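PDB 4RK6: glucose-resistance amylase regulator from Weissella paramesenteroides ATCC 33313, which binds glucose and probably regulates transcription as a DNA-binding repressor of the LacI family. Local coordinates for residues Gln102-Thr107 and Glu264-Tyr269; Asn162-Gly167 and Thr181-Asn186; Asn109-Met114 and Phe149-Thr154; Arg11-Val16 and Ser39-Leu44; Lys236-Lys241 and Asp278-Leu283. One frame throughout, in Å; residues are numbered along the deposited sequence. Where two conformers were deposited one is given.

Interaction 1: residues Gln102-Thr107 and Glu264-Tyr269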
# COMPACT_ATOMS: atom_id res chain seq x y z
N GLN A 102 -16.84 12.57 -22.82
CA GLN A 102 -15.93 12.81 -23.92
C GLN A 102 -14.88 11.71 -24.09
O GLN A 102 -14.20 11.68 -25.12
CB GLN A 102 -15.16 14.12 -23.70
CG GLN A 102 -16.00 15.39 -23.64
CD GLN A 102 -15.21 16.53 -23.02
OE1 GLN A 102 -14.82 16.46 -21.85
NE2 GLN A 102 -14.92 17.54 -23.81
N ILE A 103 -14.71 10.85 -23.08
CA ILE A 103 -13.60 9.91 -23.08
C ILE A 103 -14.02 8.48 -22.80
O ILE A 103 -15.08 8.24 -22.25
CB ILE A 103 -12.52 10.32 -22.05
CG1 ILE A 103 -12.97 10.14 -20.61
CG2 ILE A 103 -12.03 11.74 -22.32
CD1 ILE A 103 -11.85 10.45 -19.63
N SER A 104 -13.17 7.53 -23.18
CA SER A 104 -13.43 6.13 -22.88
C SER A 104 -13.05 5.80 -21.44
O SER A 104 -12.28 6.51 -20.80
CB SER A 104 -12.67 5.21 -23.83
OG SER A 104 -13.15 5.36 -25.16
N ALA A 105 -13.60 4.70 -20.94
CA ALA A 105 -13.36 4.31 -19.55
C ALA A 105 -13.26 2.81 -19.49
O ALA A 105 -13.97 2.13 -20.19
CB ALA A 105 -14.50 4.77 -18.66
N VAL A 106 -12.42 2.33 -18.59
CA VAL A 106 -12.37 0.90 -18.30
C VAL A 106 -12.59 0.74 -16.80
O VAL A 106 -11.89 1.39 -15.99
CB VAL A 106 -11.02 0.28 -18.68
CG1 VAL A 106 -11.06 -1.22 -18.42
CG2 VAL A 106 -10.69 0.58 -20.14
N THR A 107 -13.55 -0.10 -16.44
CA THR A 107 -14.02 -0.17 -15.05
C THR A 107 -14.72 -1.49 -14.77
O THR A 107 -15.25 -2.15 -15.68
CB THR A 107 -14.97 1.03 -14.75
OG1 THR A 107 -15.38 1.02 -13.37
CG2 THR A 107 -16.22 0.99 -15.63
N GLU A 264 -17.69 7.20 -30.89
CA GLU A 264 -16.26 6.97 -30.71
C GLU A 264 -15.89 6.51 -29.27
O GLU A 264 -15.24 5.47 -29.12
CB GLU A 264 -15.46 8.22 -31.12
CG GLU A 264 -13.96 8.02 -31.17
CD GLU A 264 -13.55 6.91 -32.12
OE1 GLU A 264 -12.94 5.92 -31.65
OE2 GLU A 264 -13.85 7.02 -33.32
N PRO A 265 -16.28 7.27 -28.22
CA PRO A 265 -15.88 6.88 -26.85
C PRO A 265 -16.67 5.68 -26.32
O PRO A 265 -17.87 5.58 -26.57
CB PRO A 265 -16.21 8.14 -26.02
CG PRO A 265 -16.65 9.19 -26.99
CD PRO A 265 -17.16 8.45 -28.19
N GLN A 266 -16.02 4.78 -25.58
CA GLN A 266 -16.72 3.60 -25.05
C GLN A 266 -16.47 3.34 -23.57
O GLN A 266 -15.57 3.90 -22.99
CB GLN A 266 -16.41 2.37 -25.89
CG GLN A 266 -14.94 2.06 -26.13
CD GLN A 266 -14.73 0.80 -26.96
OE1 GLN A 266 -13.87 0.75 -27.84
NE2 GLN A 266 -15.52 -0.24 -26.68
N ILE A 267 -17.32 2.52 -22.96
CA ILE A 267 -17.10 2.02 -21.61
C ILE A 267 -16.89 0.52 -21.72
O ILE A 267 -17.74 -0.19 -22.27
CB ILE A 267 -18.31 2.31 -20.69
CG1 ILE A 267 -18.53 3.82 -20.57
CG2 ILE A 267 -18.08 1.72 -19.31
CD1 ILE A 267 -19.75 4.20 -19.75
N ILE A 268 -15.77 0.04 -21.21
CA ILE A 268 -15.49 -1.41 -21.19
C ILE A 268 -15.57 -1.86 -19.74
O ILE A 268 -14.88 -1.30 -18.88
CB ILE A 268 -14.13 -1.71 -21.79
CG1 ILE A 268 -14.11 -1.30 -23.27
CG2 ILE A 268 -13.83 -3.20 -21.67
CD1 ILE A 268 -12.73 -1.21 -23.86
N TYR A 269 -16.43 -2.84 -19.49
CA TYR A 269 -16.62 -3.39 -18.15
C TYR A 269 -15.77 -4.63 -18.00
O TYR A 269 -15.79 -5.52 -18.87
CB TYR A 269 -18.10 -3.70 -17.87
CG TYR A 269 -18.97 -2.47 -17.79
CD1 TYR A 269 -18.78 -1.54 -16.78
CD2 TYR A 269 -19.96 -2.22 -18.75
CE1 TYR A 269 -19.56 -0.40 -16.71
CE2 TYR A 269 -20.74 -1.10 -18.68
CZ TYR A 269 -20.54 -0.19 -17.66
OH TYR A 269 -21.31 0.94 -17.59
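A105, V106 and T107 run beside I267, I268 and Y269 as neighbouring parallel strands of the periplasmic-binding-protein-like fold. A105 N donates to Q266 O at 3.0 Å, and T107 N to I268 O. Between them, I268 N returns a 2.9 Å bond to A105 O, so A105 is tied from both its N and its O. One side chain prolongs the pairing toward the strand starts: S104 OG, anti to its own carbonyl carbon (chi1 -66°), accepts Q266 N at 3.0 Å with an almost straight N-H...O of 172°.

The apolar contacts fall on two faces. V106 and I268 go to one, where helix 244-257 meets them through I247 and L254. A105, I267, T107 and Y269 share the other, the T107 side chain about 6 Å from the bound glucose. Here T107 and Y269 point the same way, side by side, T107 CG2 lying 3.8 Å from Y269 CE1. I267 CG2 sits over a face of the Y269 ring, 3.5 Å above its plane and offset toward the rim.

Interaction 2: residues Asn162-Gly167 and Thr181-Asn186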
# COMPACT_ATOMS: atom_id res chain seq x y z
N ASN A 162 -34.68 -0.55 6.37
CA ASN A 162 -33.66 -1.62 6.30
C ASN A 162 -32.29 -1.14 5.83
O ASN A 162 -31.33 -1.92 5.79
CB ASN A 162 -34.12 -2.68 5.30
CG ASN A 162 -35.48 -3.24 5.63
OD1 ASN A 162 -36.38 -3.22 4.79
ND2 ASN A 162 -35.62 -3.77 6.83
N ILE A 163 -32.21 0.12 5.43
CA ILE A 163 -31.06 0.68 4.72
C ILE A 163 -30.32 1.62 5.65
O ILE A 163 -30.90 2.58 6.15
CB ILE A 163 -31.52 1.44 3.45
CG1 ILE A 163 -32.08 0.44 2.43
CG2 ILE A 163 -30.38 2.27 2.87
CD1 ILE A 163 -32.82 1.10 1.29
N PHE A 164 -29.04 1.34 5.90
CA PHE A 164 -28.21 2.18 6.78
C PHE A 164 -26.95 2.63 6.07
O PHE A 164 -26.42 1.91 5.25
CB PHE A 164 -27.85 1.41 8.06
CG PHE A 164 -29.05 0.95 8.83
CD1 PHE A 164 -29.74 -0.20 8.44
CD2 PHE A 164 -29.51 1.68 9.91
CE1 PHE A 164 -30.85 -0.63 9.15
CE2 PHE A 164 -30.62 1.26 10.61
CZ PHE A 164 -31.30 0.12 10.23
N LEU A 165 -26.49 3.84 6.36
CA LEU A 165 -25.34 4.44 5.71
C LEU A 165 -24.39 5.02 6.74
O LEU A 165 -24.83 5.59 7.72
CB LEU A 165 -25.77 5.58 4.80
CG LEU A 165 -26.76 5.25 3.69
CD1 LEU A 165 -27.27 6.52 3.02
CD2 LEU A 165 -26.12 4.33 2.66
N TYR A 166 -23.09 4.92 6.50
CA TYR A 166 -22.12 5.67 7.30
C TYR A 166 -20.85 5.93 6.57
O TYR A 166 -20.26 5.00 6.02
CB TYR A 166 -21.76 4.94 8.59
CG TYR A 166 -20.82 5.73 9.48
CD1 TYR A 166 -19.44 5.68 9.29
CD2 TYR A 166 -21.32 6.58 10.48
CE1 TYR A 166 -18.58 6.41 10.08
CE2 TYR A 166 -20.45 7.32 11.28
CZ TYR A 166 -19.09 7.22 11.07
OH TYR A 166 -18.19 7.92 11.82
N GLY A 167 -20.40 7.18 6.61
CA GLY A 167 -19.00 7.49 6.29
C GLY A 167 -18.77 8.39 5.09
O GLY A 167 -19.60 8.47 4.18
N THR A 181 -18.89 5.13 17.13
CA THR A 181 -19.48 6.44 17.35
C THR A 181 -20.65 6.74 16.40
O THR A 181 -21.47 7.58 16.69
CB THR A 181 -18.40 7.53 17.30
OG1 THR A 181 -17.75 7.49 16.04
CG2 THR A 181 -17.36 7.31 18.40
N GLY A 182 -20.74 6.02 15.28
CA GLY A 182 -21.83 6.21 14.33
C GLY A 182 -23.12 5.51 14.72
O GLY A 182 -24.23 6.02 14.44
N TYR A 183 -22.97 4.32 15.29
CA TYR A 183 -24.07 3.52 15.81
C TYR A 183 -23.68 2.99 17.18
O TYR A 183 -22.55 3.11 17.61
CB TYR A 183 -24.41 2.36 14.86
CG TYR A 183 -24.95 2.84 13.54
CD1 TYR A 183 -26.31 3.09 13.38
CD2 TYR A 183 -24.10 3.06 12.45
CE1 TYR A 183 -26.82 3.55 12.18
CE2 TYR A 183 -24.61 3.52 11.24
CZ TYR A 183 -25.96 3.76 11.12
OH TYR A 183 -26.47 4.22 9.93
N ASP A 184 -24.66 2.40 17.86
CA ASP A 184 -24.47 1.80 19.17
C ASP A 184 -23.97 0.38 18.98
O ASP A 184 -24.71 -0.48 18.50
CB ASP A 184 -25.83 1.81 19.90
CG ASP A 184 -25.81 1.12 21.24
OD1 ASP A 184 -24.74 0.67 21.71
OD2 ASP A 184 -26.91 1.02 21.82
N ILE A 185 -22.72 0.14 19.35
CA ILE A 185 -22.07 -1.15 19.10
C ILE A 185 -22.75 -2.29 19.81
O ILE A 185 -22.64 -3.42 19.37
CB ILE A 185 -20.55 -1.13 19.43
CG1 ILE A 185 -19.83 -2.32 18.78
CG2 ILE A 185 -20.29 -1.14 20.94
CD1 ILE A 185 -18.36 -2.08 18.58
N ASN A 186 -23.48 -1.98 20.88
CA ASN A 186 -24.17 -2.97 21.66
C ASN A 186 -25.53 -3.35 21.12
O ASN A 186 -26.09 -4.37 21.52
CB ASN A 186 -24.43 -2.47 23.08
CG ASN A 186 -23.20 -1.92 23.74
OD1 ASN A 186 -22.23 -2.65 23.96
ND2 ASN A 186 -23.23 -0.63 24.09
O HOH W 1 -19.05 8.89 14.18
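Y183, just past helix 172-182, reaches back to L165 and ties the end of that helix to strand 163-166, an outermost strand of the sheet in the periplasmic-binding-protein-like fold. Two polar links cross. Y183 OH donates to L165 O at 3.1 Å from above the carbonyl plane, 49° out of it. Y166 OH and T181 OG1 are too far apart to bond directly and instead share a water, 2.7 Å from Y166 OH and equally far from T181 OG1. T177 holds both hydroxyls as well, its OG1 bonding to Y166 OH and its O to T181 OG1.

The rest is aromatic packing. Y183 comes in between F164 and Y166: its OH meets the F164 ring at the edge, in plane, and its CE1 is 4.0 Å from F164 CD2, met obliquely, while Y166 CB lies at the Y183 ring edge near CE2. F190 adds an edge-to-face partner for Y183. Y166 has CG anti to its backbone N (chi1 -177°), and the ring reaches the helix end at G182, which has no CB to obstruct it. An Asx turn follows, D184 OD1 accepting N186 N. At the helix end, Y166 CE2 lies 3.5 Å from G182 CA.

Interaction 3: residues Asn109-Met114 and Phe149-Thr154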
# COMPACT_ATOMS: atom_id res chain seq x y z
N ASN A 109 -18.10 -3.05 -13.37
CA ASN A 109 -19.45 -2.55 -13.40
C ASN A 109 -20.00 -2.33 -12.00
O ASN A 109 -20.27 -3.29 -11.28
CB ASN A 109 -20.37 -3.49 -14.18
CG ASN A 109 -21.76 -2.92 -14.41
OD1 ASN A 109 -22.55 -2.71 -13.49
ND2 ASN A 109 -22.09 -2.70 -15.68
N GLU A 110 -20.17 -1.07 -11.62
CA GLU A 110 -20.49 -0.72 -10.24
C GLU A 110 -21.83 -1.28 -9.77
O GLU A 110 -21.92 -1.81 -8.67
CB GLU A 110 -20.42 0.80 -10.03
CG GLU A 110 -19.01 1.35 -9.95
CD GLU A 110 -18.39 1.22 -8.55
OE1 GLU A 110 -19.10 0.84 -7.59
OE2 GLU A 110 -17.21 1.54 -8.43
N PHE A 111 -22.88 -1.19 -10.59
CA PHE A 111 -24.15 -1.72 -10.14
C PHE A 111 -24.11 -3.23 -10.00
O PHE A 111 -24.68 -3.78 -9.06
CB PHE A 111 -25.32 -1.29 -11.02
CG PHE A 111 -26.63 -1.79 -10.50
CD1 PHE A 111 -27.25 -1.15 -9.42
CD2 PHE A 111 -27.21 -2.94 -11.02
CE1 PHE A 111 -28.42 -1.65 -8.89
CE2 PHE A 111 -28.39 -3.43 -10.50
CZ PHE A 111 -29.00 -2.78 -9.43
N GLU A 112 -23.47 -3.91 -10.94
CA GLU A 112 -23.36 -5.37 -10.86
C GLU A 112 -22.61 -5.80 -9.60
O GLU A 112 -23.02 -6.78 -8.94
CB GLU A 112 -22.65 -5.91 -12.08
CG GLU A 112 -22.72 -7.42 -12.26
CD GLU A 112 -22.02 -7.89 -13.52
OE1 GLU A 112 -21.18 -8.81 -13.43
OE2 GLU A 112 -22.30 -7.34 -14.61
N MSE A 113 -21.52 -5.10 -9.28
CA MSE A 113 -20.76 -5.41 -8.03
C MSE A 113 -21.67 -5.29 -6.86
O MSE A 113 -21.81 -6.24 -6.07
CB MSE A 113 -19.58 -4.48 -7.79
CG MSE A 113 -18.44 -4.75 -8.76
SE MSE A 113 -16.80 -3.91 -8.07
CE MSE A 113 -17.24 -2.04 -8.56
N MSE A 114 -22.33 -4.15 -6.74
CA MSE A 114 -23.17 -3.89 -5.57
C MSE A 114 -24.34 -4.83 -5.50
O MSE A 114 -24.68 -5.36 -4.44
CB MSE A 114 -23.70 -2.47 -5.56
CG MSE A 114 -24.53 -2.17 -4.32
SE MSE A 114 -23.40 -2.16 -2.70
CE MSE A 114 -22.29 -0.64 -3.21
N PHE A 149 -26.44 0.94 -3.88
CA PHE A 149 -26.88 0.19 -2.69
C PHE A 149 -28.35 0.40 -2.47
O PHE A 149 -29.10 -0.55 -2.31
CB PHE A 149 -26.07 0.64 -1.48
CG PHE A 149 -26.50 0.01 -0.18
CD1 PHE A 149 -26.51 -1.37 -0.02
CD2 PHE A 149 -26.88 0.80 0.89
CE1 PHE A 149 -26.90 -1.95 1.19
CE2 PHE A 149 -27.25 0.23 2.11
CZ PHE A 149 -27.29 -1.15 2.25
N ILE A 150 -28.77 1.65 -2.49
CA ILE A 150 -30.17 1.96 -2.29
C ILE A 150 -31.05 1.34 -3.38
O ILE A 150 -32.08 0.71 -3.07
CB ILE A 150 -30.39 3.48 -2.10
CG1 ILE A 150 -29.77 3.90 -0.77
CG2 ILE A 150 -31.90 3.78 -2.07
CD1 ILE A 150 -29.47 5.37 -0.65
N LYS A 151 -30.63 1.46 -4.63
CA LYS A 151 -31.37 0.87 -5.77
C LYS A 151 -31.49 -0.64 -5.61
O LYS A 151 -32.57 -1.20 -5.75
CB LYS A 151 -30.67 1.20 -7.08
CG LYS A 151 -31.34 0.62 -8.33
CD LYS A 151 -30.59 0.95 -9.60
CE LYS A 151 -31.40 0.64 -10.86
NZ LYS A 151 -32.13 -0.66 -10.82
N SER A 152 -30.38 -1.29 -5.28
CA SER A 152 -30.39 -2.74 -5.15
C SER A 152 -31.30 -3.21 -3.99
O SER A 152 -32.05 -4.17 -4.13
CB SER A 152 -28.96 -3.29 -4.97
OG SER A 152 -29.00 -4.70 -4.87
N MSE A 153 -31.22 -2.52 -2.86
CA MSE A 153 -32.00 -2.89 -1.70
C MSE A 153 -33.47 -2.72 -2.03
O MSE A 153 -34.28 -3.60 -1.73
CB MSE A 153 -31.64 -2.05 -0.48
CG MSE A 153 -30.23 -2.32 0.06
SE MSE A 153 -30.20 -3.98 1.08
CE MSE A 153 -30.99 -3.33 2.76
N THR A 154 -33.82 -1.60 -2.66
CA THR A 154 -35.22 -1.38 -3.02
C THR A 154 -35.69 -2.31 -4.16
O THR A 154 -36.83 -2.75 -4.13
CB THR A 154 -35.50 0.11 -3.32
OG1 THR A 154 -34.68 0.57 -4.38
CG2 THR A 154 -35.23 0.96 -2.11
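The F111 ring meets K151 and S152 of the opposing helix with its CE1 corner. S152 N lies at the ring edge, near its plane, 4.1 Å from F111 CE1. The K151 chain passes at about a right angle to F111, and its CD comes obliquely to 3.5 Å from F111 CE1; the ammonium beyond is held by D155 in a salt bridge. The F149 ring carries M153 CG over one face, toward the rim, and receives the selenium of M114, a selenomethionine, obliquely: SE is 5.3 Å from the ring centroid, a Met-aromatic contact. The bend at chi2 (68°) sets SE there.

N109 is the N-cap of helix 110-123, OD1 accepting E112 N. The axes of segments 110-114 and 149-154 cross at -53°, 9.7 Å apart at closest. S152 OG is hydrogen-bonded to N115 OD1, and E110 forms a salt bridge with R145, a glucose-pocket residue. Both helices pack on strand 129-132, M114 and F149 meeting there at L131, and F149 continues onto I163 and L165 of strand 163-166.

Interaction 4: residues Arg11-Val16 and Ser39-Leu44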
# COMPACT_ATOMS: atom_id res chain seq x y z
N ARG A 11 7.36 8.23 -27.18
CA ARG A 11 6.68 6.95 -26.84
C ARG A 11 6.52 6.80 -25.32
O ARG A 11 7.07 5.88 -24.70
CB ARG A 11 7.46 5.78 -27.47
CG ARG A 11 6.58 4.64 -27.94
CD ARG A 11 7.26 3.81 -29.02
NE ARG A 11 6.43 2.67 -29.40
CZ ARG A 11 5.36 2.73 -30.19
NH1 ARG A 11 4.68 1.62 -30.46
NH2 ARG A 11 4.95 3.89 -30.72
N VAL A 12 5.73 7.70 -24.74
CA VAL A 12 5.48 7.73 -23.31
C VAL A 12 3.98 7.93 -23.05
O VAL A 12 3.34 8.61 -23.84
CB VAL A 12 6.26 8.87 -22.63
CG1 VAL A 12 5.90 8.96 -21.15
CG2 VAL A 12 7.75 8.66 -22.82
N VAL A 13 3.47 7.26 -22.01
CA VAL A 13 2.12 7.50 -21.47
C VAL A 13 2.21 7.93 -20.02
O VAL A 13 3.14 7.56 -19.29
CB VAL A 13 1.18 6.28 -21.61
CG1 VAL A 13 1.01 5.93 -23.08
CG2 VAL A 13 1.64 5.10 -20.78
N GLY A 14 1.24 8.72 -19.58
CA GLY A 14 1.21 9.22 -18.21
C GLY A 14 0.07 8.63 -17.44
O GLY A 14 -0.96 8.25 -18.02
N VAL A 15 0.22 8.52 -16.13
CA VAL A 15 -0.86 8.06 -15.27
C VAL A 15 -0.95 9.05 -14.14
O VAL A 15 0.07 9.42 -13.57
CB VAL A 15 -0.59 6.66 -14.68
CG1 VAL A 15 -1.81 6.15 -13.92
CG2 VAL A 15 -0.21 5.69 -15.77
N VAL A 16 -2.16 9.51 -13.85
CA VAL A 16 -2.40 10.51 -12.81
C VAL A 16 -3.08 9.77 -11.67
O VAL A 16 -4.16 9.21 -11.82
CB VAL A 16 -3.25 11.69 -13.31
CG1 VAL A 16 -3.51 12.70 -12.19
CG2 VAL A 16 -2.57 12.41 -14.46
N SER A 39 4.73 -3.02 -25.56
CA SER A 39 4.48 -2.19 -26.73
C SER A 39 5.57 -1.14 -26.98
O SER A 39 5.44 -0.33 -27.90
CB SER A 39 3.12 -1.49 -26.60
OG SER A 39 3.09 -0.70 -25.43
N GLY A 40 6.63 -1.14 -26.17
CA GLY A 40 7.72 -0.17 -26.35
C GLY A 40 7.44 1.25 -25.87
O GLY A 40 8.05 2.21 -26.35
N TYR A 41 6.51 1.38 -24.92
CA TYR A 41 6.22 2.66 -24.28
C TYR A 41 6.83 2.67 -22.90
O TYR A 41 7.09 1.63 -22.30
CB TYR A 41 4.71 2.87 -24.10
CG TYR A 41 4.02 3.47 -25.29
CD1 TYR A 41 3.67 2.67 -26.38
CD2 TYR A 41 3.72 4.82 -25.34
CE1 TYR A 41 3.04 3.22 -27.48
CE2 TYR A 41 3.08 5.37 -26.43
CZ TYR A 41 2.76 4.57 -27.50
OH TYR A 41 2.13 5.10 -28.59
N GLU A 42 7.05 3.87 -22.40
CA GLU A 42 7.44 4.08 -21.03
C GLU A 42 6.30 4.75 -20.29
O GLU A 42 5.47 5.42 -20.89
CB GLU A 42 8.73 4.89 -20.95
CG GLU A 42 9.95 4.00 -20.69
CD GLU A 42 9.74 3.10 -19.49
OE1 GLU A 42 10.08 1.90 -19.58
OE2 GLU A 42 9.21 3.60 -18.46
N LEU A 43 6.27 4.52 -18.99
CA LEU A 43 5.18 4.95 -18.12
C LEU A 43 5.66 6.04 -17.15
O LEU A 43 6.59 5.83 -16.40
CB LEU A 43 4.69 3.73 -17.37
CG LEU A 43 3.48 3.90 -16.47
CD1 LEU A 43 2.30 4.40 -17.30
CD2 LEU A 43 3.19 2.56 -15.82
N LEU A 44 5.04 7.21 -17.19
CA LEU A 44 5.33 8.30 -16.23
C LEU A 44 4.19 8.32 -15.23
O LEU A 44 3.02 8.36 -15.63
CB LEU A 44 5.38 9.65 -16.93
CG LEU A 44 6.72 10.21 -17.40
CD1 LEU A 44 7.58 9.14 -18.07
CD2 LEU A 44 6.46 11.39 -18.32
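V13 and V15 pack against L43 where strands 12-18 and 42-48 lie side by side, the two parallel strands of a beta-alpha-beta unit connected by helix 24-39. This is the tight part. V15 N donates to L44 O at 2.8 Å, and L44 N to V13 O at 2.9 Å, with V13 N to E42 O and E42 N to R11 O completing the backbone pairing. L43 has CG anti to its backbone N (chi1 -176°), and its CD1 fits against both valines: 3.6 Å from V13 CG2 and 3.2 Å from V15 CG2, closer than carbons usually come. On the other face V12 CG1 touches L44 CD1 at 3.5 Å, and there T61 and R65 of the second subunit pack on V12, E42 and L44.

The loose end is at R11, the first modelled residue, exposed and poorly ordered. Its CG sits over the centre of the Y41 ring, 3.6 Å from the centroid, a CH-pi contact, while Y41 CE1 in turn lies over the guanidinium, the two planes 35° apart. R11 NH1 adds a weak bond to S39 O (3.3 Å). G40, in a Schellman motif ending the helix, turns the chain into Y41. Back in the strand, E42 OE2 accepts L43 N at 3.1 Å, met from above the carboxylate plane.

Interaction 5: residues Lys236-Lys241 and Asp278-Leu283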
# COMPACT_ATOMS: atom_id res chain seq x y z
N LYS A 236 -10.83 -13.91 7.65
CA LYS A 236 -10.61 -13.51 6.27
C LYS A 236 -11.91 -12.93 5.71
O LYS A 236 -13.00 -13.46 5.97
CB LYS A 236 -10.13 -14.69 5.42
CG LYS A 236 -8.72 -15.17 5.74
CD LYS A 236 -8.39 -16.47 5.00
CE LYS A 236 -6.92 -16.87 5.13
NZ LYS A 236 -6.01 -16.17 4.18
N LEU A 237 -11.78 -11.88 4.92
CA LEU A 237 -12.95 -11.13 4.45
C LEU A 237 -13.48 -11.63 3.13
O LEU A 237 -12.76 -11.75 2.13
CB LEU A 237 -12.62 -9.64 4.33
CG LEU A 237 -12.52 -8.91 5.66
CD1 LEU A 237 -11.64 -7.68 5.53
CD2 LEU A 237 -13.92 -8.55 6.18
N THR A 238 -14.78 -11.91 3.14
CA THR A 238 -15.57 -12.11 1.93
C THR A 238 -15.54 -10.79 1.17
O THR A 238 -15.64 -9.70 1.77
CB THR A 238 -16.98 -12.55 2.31
OG1 THR A 238 -16.89 -13.84 2.94
CG2 THR A 238 -17.90 -12.66 1.10
N THR A 239 -15.34 -10.87 -0.15
CA THR A 239 -15.02 -9.68 -0.90
C THR A 239 -15.44 -9.80 -2.38
O THR A 239 -15.44 -10.91 -2.94
CB THR A 239 -13.51 -9.37 -0.79
OG1 THR A 239 -13.23 -8.07 -1.31
CG2 THR A 239 -12.64 -10.42 -1.51
N VAL A 240 -15.81 -8.68 -2.99
CA VAL A 240 -15.86 -8.58 -4.46
C VAL A 240 -14.49 -8.19 -4.94
O VAL A 240 -14.02 -7.05 -4.74
CB VAL A 240 -16.94 -7.61 -4.99
CG1 VAL A 240 -16.79 -7.39 -6.51
CG2 VAL A 240 -18.31 -8.15 -4.68
N LYS A 241 -13.83 -9.12 -5.60
CA LYS A 241 -12.51 -8.89 -6.11
C LYS A 241 -12.56 -8.22 -7.48
O LYS A 241 -13.12 -8.79 -8.42
CB LYS A 241 -11.72 -10.18 -6.23
CG LYS A 241 -10.24 -9.92 -6.50
CD LYS A 241 -9.46 -11.22 -6.48
CE LYS A 241 -8.01 -11.03 -6.05
NZ LYS A 241 -7.28 -10.21 -7.03
N ASP A 278 -14.63 -15.90 5.27
CA ASP A 278 -15.04 -16.26 6.63
C ASP A 278 -15.81 -15.18 7.39
O ASP A 278 -16.06 -15.32 8.59
CB ASP A 278 -13.80 -16.69 7.43
CG ASP A 278 -13.14 -17.92 6.85
OD1 ASP A 278 -13.87 -18.85 6.44
OD2 ASP A 278 -11.91 -17.98 6.80
N SER A 279 -16.26 -14.14 6.71
CA SER A 279 -16.84 -12.99 7.39
C SER A 279 -18.34 -12.82 7.23
O SER A 279 -18.87 -11.76 7.56
CB SER A 279 -16.12 -11.70 6.96
OG SER A 279 -16.33 -11.41 5.60
N VAL A 280 -19.04 -13.86 6.73
CA VAL A 280 -20.50 -13.79 6.60
C VAL A 280 -21.18 -14.98 7.25
O VAL A 280 -20.82 -16.12 7.01
CB VAL A 280 -20.93 -13.69 5.11
CG1 VAL A 280 -22.44 -13.62 5.01
CG2 VAL A 280 -20.29 -12.46 4.46
N LEU A 281 -22.22 -14.70 8.03
CA LEU A 281 -23.02 -15.72 8.69
C LEU A 281 -24.37 -15.85 7.98
O LEU A 281 -24.97 -14.84 7.57
CB LEU A 281 -23.25 -15.29 10.14
CG LEU A 281 -23.72 -16.36 11.14
CD1 LEU A 281 -22.57 -17.30 11.47
CD2 LEU A 281 -24.26 -15.71 12.41
N ASN A 282 -24.82 -17.08 7.80
CA ASN A 282 -26.19 -17.35 7.35
C ASN A 282 -27.14 -17.25 8.55
O ASN A 282 -26.99 -18.00 9.53
CB ASN A 282 -26.27 -18.74 6.72
CG ASN A 282 -27.65 -19.03 6.13
OD1 ASN A 282 -28.59 -19.27 6.86
ND2 ASN A 282 -27.76 -18.98 4.82
N LEU A 283 -28.11 -16.35 8.47
CA LEU A 283 -29.10 -16.17 9.55
C LEU A 283 -30.35 -17.05 9.44
O LEU A 283 -31.18 -17.04 10.36
CB LEU A 283 -29.55 -14.73 9.60
CG LEU A 283 -28.48 -13.66 9.72
CD1 LEU A 283 -29.19 -12.32 9.83
CD2 LEU A 283 -27.57 -13.93 10.90
O HOH W 2 -10.46 -16.65 8.54
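S279 OG is held by two backbone groups: it accepts T238 N at 3.0 Å (N-H...O 157°) and bonds to I221 O. Its chi1 of 66° places OG between the backbone N and carbonyl carbon. One residue back, D278 N donates to K236 O at 3.0 Å from above the carbonyl plane. A water closes the outer end, accepting from K236 N at 2.9 Å and donating to D278 OD2 at 2.6 Å.

Apolar contact fills in around these bonds. V280 CG2 lies 3.9 Å from T238 CB, the two side chains crossing at about a right angle, and L237 CD2 touches S279 CB at 3.9 Å. R277 binds both T238 OG1, through its backbone N, and L237 O, through NH1.

The chain after strand 267-275 is thus pinned to the start of strand 238-241, which runs between 267-275 and strand 220-223 in the sheet. V222 of that strand meets both T238 and V280, and Y120 of helix 110-123 also packs on V280.

Overall arrangement
Interactions 1 and 4 are parallel strand pairings, but interaction 4 is mostly buried with an exposed, poorly ordered end at R11, whereas interaction 1 has its exposed residues mainly on 264-269. Interaction 3 is buried too, yet works by helix packing without polar bonds between its segments. Interaction 2 is a surface contact of tyrosines and a water, and interaction 5, partly buried, relies on a serine, backbone bonds and a water. Interaction 3 touches three others: N109 meets Y269 of interaction 1, F149 and M153 pack on the strand of interaction 2, and M113 reaches V240 of interaction 5. Interactions 1 and 5 use neighbouring strands; interactions 2 and 4 involve opposite outermost strands, centres about 44 Å apart.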